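Local coordinates for protein alpha-1,3-glucanase (Paenibacillus glycanilyticus, PDB 6K0P) that hydrolyses alpha-1,3-glucosidic linkages as a family 87 glycoside hydrolase, represented here by its catalytic domain with nigerose bound, at residues T448-D453 with A528-G533; W466-D471 with Q495-N500; Y520-V525 with S552-E557; R385-A390 with G412-S417. The protein carries 1 engineered substitution. One frame throughout, in Å; residues are numbered along the deposited sequence.

Contact 1: T448-D453 with A528-G533. With GLC (alpha-D-glucopyranose), chain C.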
# COMPACT_ATOMS: atom_id res chain seq x y z
N THR A 448 -0.44 -9.27 21.21
CA THR A 448 -0.96 -9.18 22.57
C THR A 448 0.12 -8.62 23.48
O THR A 448 1.32 -8.73 23.19
CB THR A 448 -1.44 -10.54 23.10
OG1 THR A 448 -0.36 -11.48 23.08
CG2 THR A 448 -2.59 -11.06 22.24
N SER A 449 -0.30 -8.04 24.60
CA SER A 449 0.59 -7.39 25.56
C SER A 449 0.32 -7.87 26.98
O SER A 449 0.27 -7.09 27.93
CB SER A 449 0.44 -5.87 25.48
OG SER A 449 -0.90 -5.50 25.73
N VAL A 450 0.17 -9.19 27.15
CA VAL A 450 -0.06 -9.74 28.48
C VAL A 450 1.18 -9.51 29.33
O VAL A 450 2.30 -9.87 28.93
CB VAL A 450 -0.40 -11.23 28.40
CG1 VAL A 450 -0.55 -11.82 29.80
CG2 VAL A 450 -1.68 -11.46 27.59
N GLY A 451 0.99 -8.90 30.50
CA GLY A 451 2.11 -8.63 31.39
C GLY A 451 3.01 -7.51 30.95
O GLY A 451 4.14 -7.41 31.44
N ALA A 452 2.54 -6.64 30.06
CA ALA A 452 3.39 -5.60 29.49
C ALA A 452 3.52 -4.41 30.43
O ALA A 452 2.64 -4.11 31.24
CB ALA A 452 2.80 -5.11 28.16
N ASP A 453 4.65 -3.72 30.29
CA ASP A 453 4.84 -2.38 30.83
C ASP A 453 4.15 -1.38 29.91
O ASP A 453 3.91 -1.65 28.73
CB ASP A 453 6.34 -2.08 30.87
CG ASP A 453 6.64 -0.63 31.21
OD1 ASP A 453 6.42 -0.23 32.38
OD2 ASP A 453 7.09 0.11 30.31
N ALA A 528 7.56 -5.45 26.35
CA ALA A 528 6.47 -5.52 25.38
C ALA A 528 5.36 -6.46 25.85
O ALA A 528 4.19 -6.25 25.50
CB ALA A 528 7.02 -5.98 24.03
N GLU A 529 5.72 -7.49 26.61
CA GLU A 529 4.81 -8.54 27.08
C GLU A 529 5.64 -9.39 28.03
O GLU A 529 6.85 -9.21 28.16
CB GLU A 529 4.27 -9.39 25.92
CG GLU A 529 5.36 -10.02 25.08
CD GLU A 529 4.83 -10.75 23.87
OE1 GLU A 529 5.64 -11.08 22.97
OE2 GLU A 529 3.61 -11.00 23.81
N GLN A 530 4.97 -10.34 28.69
CA GLN A 530 5.64 -11.20 29.67
C GLN A 530 6.87 -11.86 29.04
O GLN A 530 6.80 -12.39 27.93
CB GLN A 530 4.67 -12.26 30.19
CG GLN A 530 3.99 -13.06 29.09
CD GLN A 530 2.96 -14.06 29.61
OE1 GLN A 530 1.98 -14.37 28.92
NE2 GLN A 530 3.18 -14.56 30.82
N GLY A 531 7.99 -11.80 29.75
CA GLY A 531 9.21 -12.44 29.31
C GLY A 531 10.12 -11.57 28.47
O GLY A 531 11.24 -11.99 28.16
N GLN A 532 9.68 -10.37 28.10
CA GLN A 532 10.45 -9.50 27.23
C GLN A 532 11.05 -8.35 28.03
O GLN A 532 10.48 -7.90 29.03
CB GLN A 532 9.56 -8.95 26.11
CG GLN A 532 9.20 -10.00 25.10
CD GLN A 532 10.43 -10.59 24.45
OE1 GLN A 532 11.22 -9.87 23.85
NE2 GLN A 532 10.60 -11.90 24.58
N GLY A 533 12.21 -7.88 27.58
CA GLY A 533 12.93 -6.84 28.27
C GLY A 533 13.29 -5.67 27.37
O GLY A 533 12.77 -5.54 26.25
C1 GLC C . 4.80 -11.27 19.71
C2 GLC C . 4.70 -12.08 18.46
C3 GLC C . 5.91 -11.96 17.56
C4 GLC C . 6.19 -10.50 17.35
C5 GLC C . 6.45 -9.89 18.71
C6 GLC C . 6.71 -8.41 18.57
O1 GLC C . 5.64 -11.87 20.49
O2 GLC C . 4.46 -13.44 18.77
O3 GLC C . 5.45 -12.37 16.30
O4 GLC C . 7.31 -10.29 16.50
O5 GLC C . 5.32 -10.00 19.51
O6 GLC C . 6.81 -7.74 19.79
O HOH W 1 1.24 -11.10 25.19
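Glu529 has its CG folded between the backbone N and the carbonyl carbon (chi1 56°), and from there the chain runs extended, crossing the side chain of Thr448 obliquely. A chi1 of 59° sets OG1 of Thr448 in the same kind of position, and this hydroxyl and the Glu529 carboxylate share one water. That water donates to Glu529 OE2 at 2.7 Å. It also accepts from Val450 N and is hydrogen-bonded to Thr448 OG1, joining both to the carboxylate. Thr448 O and Glu529 OE2, 3.3 Å apart, are two acceptors; the carbonyl has its donor in Gln460 NE2. The other carboxylate oxygen, Glu529 OE1, accepts a hydrogen bond from O1 of the bound glucose at 2.6 Å. Both oxygens are thus held, which restrains the carboxylate's rotation.

Beyond it, two type II turns lean on each other, Ser449 to Ala452 and Glu529 to Gln532. Their third positions, which favour positive phi, hold Gly451 and Gly531. A single direct bond ties the turns: Gln530 N reaches Val450 O at 2.7 Å, a somewhat bent link (145° at the hydrogen). The extended Gln530 lies beside Val450 at the exposed rim, OE1 3.7 Å from Val450 CG1, where a polar amide can meet solvent. Small Ala452 brings CB to 3.2 Å from Ala528 O. The whole belongs to a sugar site where a loop residue, Glu529, joins strand residues Gln460 and Gln495 of the parallel beta-helix in bonding one glucose.

Contact 2: W466-D471 with Q495-N500. With GLC (alpha-D-glucopyranose), chain C.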
# COMPACT_ATOMS: atom_id res chain seq x y z
N TRP A 466 9.06 1.56 13.55
CA TRP A 466 9.42 0.53 14.51
C TRP A 466 10.79 -0.01 14.13
O TRP A 466 10.96 -0.55 13.03
CB TRP A 466 8.38 -0.58 14.48
CG TRP A 466 8.54 -1.70 15.48
CD1 TRP A 466 9.07 -1.64 16.74
CD2 TRP A 466 8.12 -3.06 15.29
NE1 TRP A 466 9.01 -2.88 17.33
CE2 TRP A 466 8.43 -3.77 16.46
CE3 TRP A 466 7.51 -3.74 14.23
CZ2 TRP A 466 8.15 -5.13 16.61
CZ3 TRP A 466 7.23 -5.09 14.37
CH2 TRP A 466 7.56 -5.77 15.55
N ILE A 467 11.76 0.15 15.03
CA ILE A 467 13.10 -0.38 14.86
C ILE A 467 13.19 -1.58 15.80
O ILE A 467 13.28 -1.41 17.03
CB ILE A 467 14.18 0.66 15.18
CG1 ILE A 467 13.97 1.95 14.37
CG2 ILE A 467 15.56 0.06 14.91
CD1 ILE A 467 13.11 3.02 15.06
N TYR A 468 13.13 -2.79 15.24
CA TYR A 468 12.98 -4.02 16.02
C TYR A 468 14.20 -4.90 15.79
O TYR A 468 14.38 -5.45 14.70
CB TYR A 468 11.72 -4.76 15.59
CG TYR A 468 11.41 -6.04 16.36
CD1 TYR A 468 11.46 -6.08 17.74
CD2 TYR A 468 11.02 -7.19 15.69
CE1 TYR A 468 11.15 -7.24 18.45
CE2 TYR A 468 10.70 -8.35 16.37
CZ TYR A 468 10.78 -8.37 17.76
OH TYR A 468 10.47 -9.52 18.46
N GLY A 469 15.02 -5.05 16.83
CA GLY A 469 16.08 -6.04 16.81
C GLY A 469 15.47 -7.37 17.16
O GLY A 469 14.93 -7.53 18.26
N GLY A 470 15.52 -8.33 16.23
CA GLY A 470 14.92 -9.63 16.46
C GLY A 470 15.95 -10.65 16.87
O GLY A 470 16.67 -10.46 17.86
N ASP A 471 16.06 -11.74 16.12
CA ASP A 471 17.02 -12.79 16.41
C ASP A 471 18.27 -12.71 15.55
O ASP A 471 19.18 -13.53 15.71
CB ASP A 471 16.37 -14.18 16.30
CG ASP A 471 15.65 -14.39 14.97
OD1 ASP A 471 15.46 -13.43 14.20
OD2 ASP A 471 15.24 -15.54 14.72
N GLN A 495 12.97 -1.44 19.97
CA GLN A 495 12.66 -2.63 20.76
C GLN A 495 13.65 -3.75 20.43
O GLN A 495 14.02 -3.92 19.27
CB GLN A 495 11.24 -3.11 20.44
CG GLN A 495 10.79 -4.39 21.17
CD GLN A 495 9.40 -4.85 20.73
OE1 GLN A 495 8.68 -4.13 20.03
NE2 GLN A 495 9.02 -6.07 21.12
N SER A 496 14.07 -4.49 21.46
CA SER A 496 14.92 -5.67 21.31
C SER A 496 14.17 -6.91 21.77
O SER A 496 13.62 -6.93 22.88
CB SER A 496 16.20 -5.56 22.15
OG SER A 496 17.07 -4.58 21.61
N MET A 497 14.17 -7.94 20.93
CA MET A 497 13.63 -9.23 21.31
C MET A 497 14.53 -9.89 22.35
O MET A 497 15.75 -9.97 22.17
CB MET A 497 13.55 -10.12 20.07
CG MET A 497 13.20 -11.58 20.34
SD MET A 497 13.11 -12.45 18.76
CE MET A 497 12.95 -14.15 19.29
N SER A 498 13.92 -10.36 23.48
CA SER A 498 14.55 -11.18 24.50
C SER A 498 14.33 -12.65 24.17
O SER A 498 13.27 -13.01 23.64
CB SER A 498 13.94 -10.89 25.87
OG SER A 498 14.17 -9.56 26.28
N PRO A 499 15.28 -13.54 24.50
CA PRO A 499 16.54 -13.24 25.18
C PRO A 499 17.71 -12.94 24.23
O PRO A 499 18.83 -12.76 24.70
CB PRO A 499 16.82 -14.56 25.92
CG PRO A 499 16.33 -15.59 24.96
CD PRO A 499 15.12 -14.98 24.27
N ASN A 500 17.44 -12.88 22.92
CA ASN A 500 18.53 -12.72 21.96
C ASN A 500 19.33 -11.45 22.21
O ASN A 500 20.56 -11.47 22.11
CB ASN A 500 17.96 -12.74 20.54
CG ASN A 500 17.05 -13.93 20.30
OD1 ASN A 500 15.99 -14.04 20.92
ND2 ASN A 500 17.46 -14.82 19.41
C1 GLC C . 4.80 -11.27 19.71
C2 GLC C . 4.70 -12.08 18.46
C3 GLC C . 5.91 -11.96 17.56
C4 GLC C . 6.19 -10.50 17.35
C5 GLC C . 6.45 -9.89 18.71
C6 GLC C . 6.71 -8.41 18.57
O1 GLC C . 5.64 -11.87 20.49
O2 GLC C . 4.46 -13.44 18.77
O3 GLC C . 5.45 -12.37 16.30
O4 GLC C . 7.31 -10.29 16.50
O5 GLC C . 5.32 -10.00 19.51
O6 GLC C . 6.81 -7.74 19.79
O HOH W 2 17.25 -8.83 20.05
O HOH W 3 19.88 -14.51 18.17
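Gly469 O receives the shortest backbone bond between the two segments, just where strand 495-496 ends: Met497 N donates to it at 2.8 Å and nearly straight (169° at the hydrogen), and the CA-H of Ser496 also leans on it. On the partner strand, Gln495 O is gripped in the same double way by Gly469 N, at 2.9 Å, and by the CA-H of Tyr468; Gln495 N bonds to Ile467 O. The alternating donors are those of parallel strands.

Tyr468 and Gln495 share one face of the pair. Gln495 stretches out, its CG anti to the backbone N (chi1 179°), and its amide crosses beside the Tyr468 ring, the planes 58° apart and NE2 3.6 Å from CE1 of Tyr468. OE1 takes the indole N-H of Trp466 at 3.0 Å, the donor standing above the carbonyl plane. CB of Met497 rests 3.5 Å from Tyr468 OH, a flexible apolar chain filling in beside the phenol. Farther along, a water donates to Asp471 O and accepts from Asn500 ND2, bridging the loops after the strands.

Because the indole N-H can only donate, it marks OE1 as the acceptor end of the amide. NE2 then faces the glucose, donating one N-H to O6 at 3.1 Å, an arrangement consistent with Trp466 acting as a second-shell residue that orients the first-shell Gln495 toward the sugar's primary alcohol.

Contact 3: Y520-V525 with S552-E557. With SO4 (sulfate ion), chain E.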
# COMPACT_ATOMS: atom_id res chain seq x y z
N TYR A 520 4.06 9.36 23.09
CA TYR A 520 5.44 9.80 23.21
C TYR A 520 6.03 10.07 21.83
O TYR A 520 5.66 9.43 20.85
CB TYR A 520 6.34 8.74 23.88
CG TYR A 520 5.74 8.10 25.11
CD1 TYR A 520 5.55 8.83 26.28
CD2 TYR A 520 5.38 6.76 25.11
CE1 TYR A 520 5.00 8.24 27.41
CE2 TYR A 520 4.84 6.16 26.24
CZ TYR A 520 4.64 6.91 27.38
OH TYR A 520 4.10 6.32 28.50
N GLY A 521 6.98 11.00 21.77
CA GLY A 521 7.75 11.15 20.55
C GLY A 521 8.58 9.92 20.25
O GLY A 521 8.56 9.40 19.14
N ILE A 522 9.31 9.43 21.26
CA ILE A 522 10.18 8.27 21.14
C ILE A 522 9.83 7.32 22.28
O ILE A 522 9.71 7.75 23.43
CB ILE A 522 11.66 8.68 21.22
CG1 ILE A 522 12.00 9.63 20.06
CG2 ILE A 522 12.58 7.44 21.24
CD1 ILE A 522 13.29 10.38 20.23
N LYS A 523 9.66 6.04 21.96
CA LYS A 523 9.48 5.01 22.98
C LYS A 523 10.59 3.98 22.86
O LYS A 523 10.78 3.39 21.78
CB LYS A 523 8.11 4.32 22.88
CG LYS A 523 7.97 3.21 23.92
CD LYS A 523 6.54 2.71 24.03
CE LYS A 523 6.44 1.53 25.00
NZ LYS A 523 5.04 1.00 25.12
N LEU A 524 11.32 3.78 23.95
CA LEU A 524 12.19 2.62 24.10
C LEU A 524 11.36 1.57 24.83
O LEU A 524 10.99 1.76 25.99
CB LEU A 524 13.45 3.00 24.88
CG LEU A 524 14.20 4.26 24.43
CD1 LEU A 524 15.47 4.47 25.28
CD2 LEU A 524 14.57 4.23 22.95
N VAL A 525 11.01 0.49 24.13
CA VAL A 525 10.12 -0.51 24.71
C VAL A 525 10.85 -1.21 25.85
O VAL A 525 11.93 -1.77 25.66
CB VAL A 525 9.64 -1.51 23.64
CG1 VAL A 525 8.71 -2.56 24.26
CG2 VAL A 525 8.95 -0.75 22.50
N SER A 552 4.82 12.64 27.10
CA SER A 552 6.17 13.17 27.25
C SER A 552 6.93 12.89 25.97
O SER A 552 6.52 12.07 25.14
CB SER A 552 6.89 12.53 28.44
OG SER A 552 7.11 11.15 28.20
N ALA A 553 8.07 13.57 25.82
CA ALA A 553 8.83 13.46 24.58
C ALA A 553 9.41 12.07 24.39
O ALA A 553 9.37 11.52 23.28
CB ALA A 553 9.93 14.52 24.52
N ILE A 554 9.98 11.48 25.44
CA ILE A 554 10.61 10.17 25.35
C ILE A 554 10.23 9.34 26.56
O ILE A 554 10.24 9.82 27.70
CB ILE A 554 12.15 10.25 25.16
CG1 ILE A 554 12.76 8.84 25.12
CG2 ILE A 554 12.80 11.08 26.28
CD1 ILE A 554 14.21 8.80 24.62
N TYR A 555 9.88 8.08 26.31
CA TYR A 555 9.59 7.09 27.34
C TYR A 555 10.62 5.97 27.28
O TYR A 555 10.98 5.51 26.18
CB TYR A 555 8.19 6.48 27.16
CG TYR A 555 7.92 5.42 28.21
CD1 TYR A 555 7.45 5.77 29.47
CD2 TYR A 555 8.16 4.08 27.94
CE1 TYR A 555 7.22 4.81 30.43
CE2 TYR A 555 7.94 3.10 28.91
CZ TYR A 555 7.47 3.48 30.15
OH TYR A 555 7.25 2.52 31.12
N GLY A 556 11.08 5.53 28.45
CA GLY A 556 11.84 4.30 28.58
C GLY A 556 13.33 4.48 28.81
O GLY A 556 14.02 3.48 29.04
N GLU A 557 13.84 5.71 28.74
CA GLU A 557 15.29 5.91 28.75
C GLU A 557 15.92 5.44 30.06
O GLU A 557 16.94 4.74 30.06
CB GLU A 557 15.63 7.37 28.47
CG GLU A 557 17.13 7.58 28.30
CD GLU A 557 17.49 8.98 27.83
OE1 GLU A 557 16.62 9.88 27.84
OE2 GLU A 557 18.66 9.17 27.44
S SO4 E . 11.75 6.37 31.85
O1 SO4 E . 12.17 5.00 31.68
O2 SO4 E . 11.40 6.56 33.28
O3 SO4 E . 12.81 7.30 31.49
O4 SO4 E . 10.59 6.70 31.02
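Tyr555 plants its CB squarely over the ring of Tyr520, 3.3 Å from the centroid and only 4° off the ring normal, a CH-pi contact made by a methylene and not by a ring edge. The two side chains lie side by side and point the same way, with planes 20° apart. The rings are slid so far that they barely overlap, and Tyr520 OH comes 3.5 Å from Tyr555 CD1. A chi1 of 178° puts Tyr555 CG 3.7 Å from CZ of Tyr520, leaving CB over the centre. Lys523 lies side by side with Tyr555, CG 4.1 Å from CD2 of the tyrosine. Its ammonium forms a salt bridge with Asp454, which also bonds Tyr520 OH, whereas Tyr555 OH bonds to Asp453 and Gln559.

Three backbone bonds set the parallel pairing: Ile522 N to Ala553 O, Tyr555 N to Ile522 O, and Leu524 N to Tyr555 O, the last being 2.8 Å. On the reverse face the branched Ile522 and Ile554 meet, CG2 of the former 4.0 Å from CD1 of the latter. Gly521 takes the corner close against Ala553 O. Gly556, at positive phi, gives its N-H to a sulfate oxygen, O4, at 2.9 Å; the sulfate probably comes from the crystallisation liquor.

Strand 520-524 thus lies between strands 490-496 and 554-555, with Leu524 reaching Phe494 and also Phe563 and Val565 of strand 563-569.

Contact 4: R385-A390 with G412-S417. With ACY (acetic acid), chain K.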
# COMPACT_ATOMS: atom_id res chain seq x y z
N ARG A 385 -3.59 -3.81 6.76
CA ARG A 385 -2.93 -4.62 7.77
C ARG A 385 -1.44 -4.49 7.52
O ARG A 385 -1.02 -4.38 6.36
CB ARG A 385 -3.36 -6.10 7.64
CG ARG A 385 -2.59 -7.04 8.55
CD ARG A 385 -2.94 -8.47 8.25
NE ARG A 385 -2.10 -9.38 9.02
CZ ARG A 385 -2.44 -10.63 9.30
NH1 ARG A 385 -3.60 -11.11 8.86
NH2 ARG A 385 -1.61 -11.39 10.01
N ALA A 386 -0.65 -4.47 8.59
CA ALA A 386 0.81 -4.37 8.52
C ALA A 386 1.27 -2.98 8.07
O ALA A 386 0.54 -2.00 8.27
CB ALA A 386 1.44 -5.52 7.72
N ALA A 387 2.47 -2.85 7.51
CA ALA A 387 3.09 -1.54 7.39
C ALA A 387 3.00 -0.98 5.97
O ALA A 387 2.83 -1.72 5.00
CB ALA A 387 4.57 -1.59 7.83
N ALA A 388 3.13 0.35 5.86
CA ALA A 388 3.24 0.95 4.54
C ALA A 388 4.54 0.52 3.85
O ALA A 388 4.54 0.19 2.66
CB ALA A 388 3.15 2.48 4.65
N PHE A 389 5.64 0.51 4.59
CA PHE A 389 6.95 0.14 4.07
C PHE A 389 7.61 -0.77 5.09
O PHE A 389 7.56 -0.49 6.29
CB PHE A 389 7.82 1.39 3.85
CG PHE A 389 7.17 2.41 2.97
CD1 PHE A 389 7.23 2.28 1.58
CD2 PHE A 389 6.48 3.49 3.51
CE1 PHE A 389 6.60 3.21 0.76
CE2 PHE A 389 5.85 4.42 2.70
CZ PHE A 389 5.92 4.28 1.32
N ALA A 390 8.22 -1.86 4.63
CA ALA A 390 8.83 -2.81 5.56
C ALA A 390 10.12 -3.34 4.99
O ALA A 390 10.17 -3.79 3.84
CB ALA A 390 7.88 -3.97 5.88
N GLY A 412 4.08 2.93 10.04
CA GLY A 412 4.37 3.42 8.71
C GLY A 412 5.56 2.71 8.09
O GLY A 412 5.53 2.34 6.91
N ILE A 413 6.64 2.53 8.86
CA ILE A 413 7.86 1.86 8.41
C ILE A 413 8.28 0.85 9.47
O ILE A 413 8.52 1.23 10.63
CB ILE A 413 9.01 2.83 8.12
CG1 ILE A 413 8.56 3.93 7.15
CG2 ILE A 413 10.21 2.06 7.56
CD1 ILE A 413 9.66 4.94 6.86
N THR A 414 8.37 -0.42 9.09
CA THR A 414 8.93 -1.47 9.93
C THR A 414 10.36 -1.73 9.49
O THR A 414 10.61 -1.95 8.30
CB THR A 414 8.12 -2.76 9.78
OG1 THR A 414 6.83 -2.58 10.37
CG2 THR A 414 8.82 -3.94 10.47
N ILE A 415 11.29 -1.69 10.44
CA ILE A 415 12.70 -2.00 10.20
C ILE A 415 13.03 -3.11 11.19
O ILE A 415 13.11 -2.85 12.40
CB ILE A 415 13.59 -0.77 10.43
CG1 ILE A 415 13.15 0.38 9.51
CG2 ILE A 415 15.07 -1.09 10.18
CD1 ILE A 415 13.82 1.72 9.80
N SER A 416 13.17 -4.34 10.70
CA SER A 416 13.14 -5.51 11.58
C SER A 416 14.23 -6.52 11.23
O SER A 416 14.39 -6.87 10.05
CB SER A 416 11.78 -6.22 11.48
OG SER A 416 11.82 -7.47 12.16
N SER A 417 14.92 -7.01 12.25
CA SER A 417 15.87 -8.11 12.06
C SER A 417 15.33 -9.44 12.57
O SER A 417 16.12 -10.35 12.88
CB SER A 417 17.24 -7.76 12.65
OG SER A 417 17.23 -7.80 14.08
C ACY K . 1.07 -9.00 10.59
O ACY K . 1.08 -10.29 10.54
OXT ACY K . 0.18 -8.29 10.15
CH3 ACY K . 2.30 -8.42 11.26
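Phe389 and Gly412 begin the tight part of this contact, Phe389 N bonding to Gly412 O at 3.0 Å. Thr414 N then returns the link to Phe389 O at 2.9 Å, and the CA-H of Ile413 approaches the same oxygen. Such closeness suits short side chains: CB of Ala388 sits 3.3 Å from Gly412 O, and CB of Ala387 packs 3.5 Å from Thr414 OG1. The hydroxyl lies there because OG1 is anti to the carbonyl carbon (chi1 -69°). Ala390 and Thr414 share one face of the pair; on the other, Phe389 meets Ile413, CD2 to CG1 at 4.2 Å, with the phenyl continuing to Leu378 and Ala380.

The start of segment 385-390 is different, for Arg385 makes no contact with 412-417. Its extended chain leads to the more open side, where the guanidinium edge holds a bound acetic acid or acetate molecule, probably from the crystallisation liquor, in two nearly straight bonds: NE to OXT at 2.8 Å and NH2 to O at 3.0 Å. NH1 meanwhile bonds to Gly118 O and Leu120 O of the N-terminal family region. Parallel pairing of successive coils, with like side chains aligned in stacks, is characteristic of the right-handed parallel beta-helix, in keeping with the pectate-lyase-like clan.

How the contacts relate
From the N terminus, contact 4 comes first, closing a loop of one coil between 385-390 and 412-417 before the others open. Contact 1 then spans the long stretch from 448-453 to 528-533, and contact 2 is nested wholly inside it. Contact 3 crosses contact 1: it opens at 520-525, just before contact 1 closes, and ends at 552-557. Contacts 4, 2 and 3 join neighbouring coils in order, strand 409-416 lying beside 465-469, and 490-496 beside 520-524. Contact 1 ties loops that follow strands 437-446 and 520-524, and it touches both its neighbours: Gln532 and Gly533 bond to Ser498 of contact 2, and Asp453 reaches contact 3.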